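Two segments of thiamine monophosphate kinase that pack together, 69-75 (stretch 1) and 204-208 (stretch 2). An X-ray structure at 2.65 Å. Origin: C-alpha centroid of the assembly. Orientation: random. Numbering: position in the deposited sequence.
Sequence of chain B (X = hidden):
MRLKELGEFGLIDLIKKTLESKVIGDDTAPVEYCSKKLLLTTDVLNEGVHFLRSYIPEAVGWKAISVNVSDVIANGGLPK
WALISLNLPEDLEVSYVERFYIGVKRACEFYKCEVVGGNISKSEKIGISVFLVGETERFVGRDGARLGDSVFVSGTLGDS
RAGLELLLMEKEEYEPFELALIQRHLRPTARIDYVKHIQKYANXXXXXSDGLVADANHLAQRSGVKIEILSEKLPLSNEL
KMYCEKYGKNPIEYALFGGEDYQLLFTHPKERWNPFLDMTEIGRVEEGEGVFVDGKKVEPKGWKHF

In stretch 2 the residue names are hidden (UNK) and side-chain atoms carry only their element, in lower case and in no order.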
# COMPACT_ATOMS: atom_id res chain seq x y z
N VAL B 69 -0.89 -9.91 8.25
CA VAL B 69 -1.69 -11.11 8.46
C VAL B 69 -2.33 -11.11 9.86
O VAL B 69 -3.45 -11.55 10.04
CB VAL B 69 -0.82 -12.39 8.28
CG1 VAL B 69 -1.63 -13.62 8.61
CG2 VAL B 69 -0.31 -12.48 6.85
N SER B 70 -1.59 -10.59 10.84
CA SER B 70 -2.07 -10.53 12.21
C SER B 70 -3.29 -9.64 12.42
O SER B 70 -4.02 -9.80 13.39
CB SER B 70 -0.95 -10.07 13.14
OG SER B 70 -0.03 -11.11 13.35
N ASP B 71 -3.49 -8.70 11.50
CA ASP B 71 -4.62 -7.79 11.55
C ASP B 71 -5.83 -8.44 10.89
O ASP B 71 -6.95 -8.32 11.39
CB ASP B 71 -4.29 -6.50 10.82
CG ASP B 71 -3.22 -5.72 11.51
OD1 ASP B 71 -3.38 -5.45 12.72
OD2 ASP B 71 -2.22 -5.37 10.84
N VAL B 72 -5.58 -9.08 9.75
CA VAL B 72 -6.62 -9.79 9.02
C VAL B 72 -7.13 -10.91 9.92
O VAL B 72 -8.33 -11.15 10.03
CB VAL B 72 -6.09 -10.44 7.73
CG1 VAL B 72 -7.18 -11.29 7.08
CG2 VAL B 72 -5.59 -9.38 6.76
N ILE B 73 -6.20 -11.59 10.57
CA ILE B 73 -6.51 -12.70 11.45
C ILE B 73 -7.36 -12.29 12.65
O ILE B 73 -8.32 -12.97 13.00
CB ILE B 73 -5.18 -13.42 11.88
CG1 ILE B 73 -5.15 -14.81 11.27
CG2 ILE B 73 -5.01 -13.49 13.40
CD1 ILE B 73 -5.49 -14.79 9.80
N ALA B 74 -7.02 -11.15 13.25
CA ALA B 74 -7.74 -10.64 14.41
C ALA B 74 -9.18 -10.27 14.11
O ALA B 74 -9.97 -10.06 15.03
CB ALA B 74 -7.01 -9.43 14.98
N ASN B 75 -9.53 -10.20 12.83
CA ASN B 75 -10.90 -9.86 12.43
C ASN B 75 -11.66 -11.08 11.88
O ASN B 75 -12.75 -10.95 11.33
CB ASN B 75 -10.89 -8.69 11.43
CG ASN B 75 -10.52 -7.35 12.08
OD1 ASN B 75 -11.15 -6.92 13.04
ND2 ASN B 75 -9.49 -6.70 11.56
N UNK B 204 -15.92 -9.67 20.43
CA UNK B 204 -15.00 -8.55 20.29
C UNK B 204 -13.62 -9.18 20.03
O UNK B 204 -13.28 -10.18 20.66
c UNK B 204 -14.99 -7.70 21.57
N UNK B 205 -12.84 -8.63 19.10
CA UNK B 205 -11.49 -9.14 18.80
C UNK B 205 -10.59 -8.06 18.23
O UNK B 205 -11.06 -7.06 17.70
c UNK B 205 -11.54 -10.31 17.80
o UNK B 205 -10.27 -10.93 17.67
N UNK B 206 -9.28 -8.27 18.34
CA UNK B 206 -8.30 -7.31 17.84
C UNK B 206 -6.87 -7.73 18.19
O UNK B 206 -6.62 -8.38 19.20
c UNK B 206 -7.84 -5.74 19.77
c UNK B 206 -8.53 -5.93 18.45
c UNK B 206 -9.73 -4.38 21.56
se UNK B 206 -8.15 -3.95 20.51
N UNK B 207 -5.93 -7.31 17.35
CA UNK B 207 -4.53 -7.62 17.57
C UNK B 207 -3.92 -6.63 18.56
O UNK B 207 -4.14 -5.42 18.47
c UNK B 207 -2.30 -7.82 16.40
o UNK B 207 -1.61 -6.90 16.91
c UNK B 207 -3.78 -7.60 16.24
o UNK B 207 -1.82 -8.92 16.02
N UNK B 208 -3.18 -7.15 19.54
CA UNK B 208 -2.52 -6.30 20.51
C UNK B 208 -1.31 -5.72 19.79
O UNK B 208 -0.31 -6.41 19.54
c UNK B 208 -2.10 -7.10 21.74
c UNK B 208 -3.05 -8.67 23.53
c UNK B 208 -1.38 -6.19 22.74
c UNK B 208 -3.35 -7.75 22.37

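Position 204 carries a single carbon beyond the backbone. That carbon points away from stretch 1; the CB of position 204 is 8.6 Å from Ala74 O, its nearest atom there, so it takes no part in the contact. One side-chain carbon makes this Ala204.

Position 205 has one carbon followed by one oxygen, unbranched, and its CA-to-CB bond points toward stretch 1. The oxygen lies 2.8 Å from the backbone O of Ala74. A carbonyl oxygen can only accept, so the partner must bring a proton, as a hydroxyl can. This is Ser205, with chi1 in the t well, and its OG donates a hydrogen bond to Ala74 O, the one hydrogen bond between the two stretches.

At position 206 the side chain is an unbranched run of two carbons, a selenium and a final carbon. Its CA-to-CB bond points away from stretch 1, and the side chain's nearest approach is CB of position 206 to Ala74 CB, 5.2 Å. The backbone does the touching instead: Ala74 CB sits 3.6 Å from the C of position 206, and the CA atoms of Ala74 and position 206 are 4.8 Å apart. The selenium makes this selenomethionine, Met206.

Position 207 shows two carbons, the second carrying two oxygens. Its CA-to-CB bond points toward stretch 1. Ala74 CB lies 3.4 Å from the N of position 207 and 3.9 Å from its CB, while one of the two oxygens reaches back along the helix to lie 3.2 Å from Ser70 CB. Asp71 adds a looser touch, its OD1 4.1 Å from the CB of position 207. A short carboxylate makes this Asp207, and the oxygen near Ser70 CB is OD2. That approach is to a carbon; Ser70 OG is hydrogen-bonded elsewhere in the structure.

Position 208 has four side-chain carbons, forked at the first, with one arm two carbons long. This is Ile208, whose CG1 remains 8.4 Å from Ala74 CB.

The contact is small, burying 223 Å² over both sides, and its centre is Ala74 against Asp207. In the weakly bonded strand, 205 and 207 point toward stretch 1 while 204 and 206 point away, the alternation expected of an extended chain. On the other side, Ser70 and Ala74 lie four residues apart, about one helical turn, and both point toward the strand; Ala74 N also bonds to Ser70 O at 3.3 Å. The rules to read are compact: an alanine where the CA atoms come nearest, backbone packed on methyl, and one serine hydroxyl answering the Ala74 carbonyl oxygen.

Stretch 2 204-208: ASMDI
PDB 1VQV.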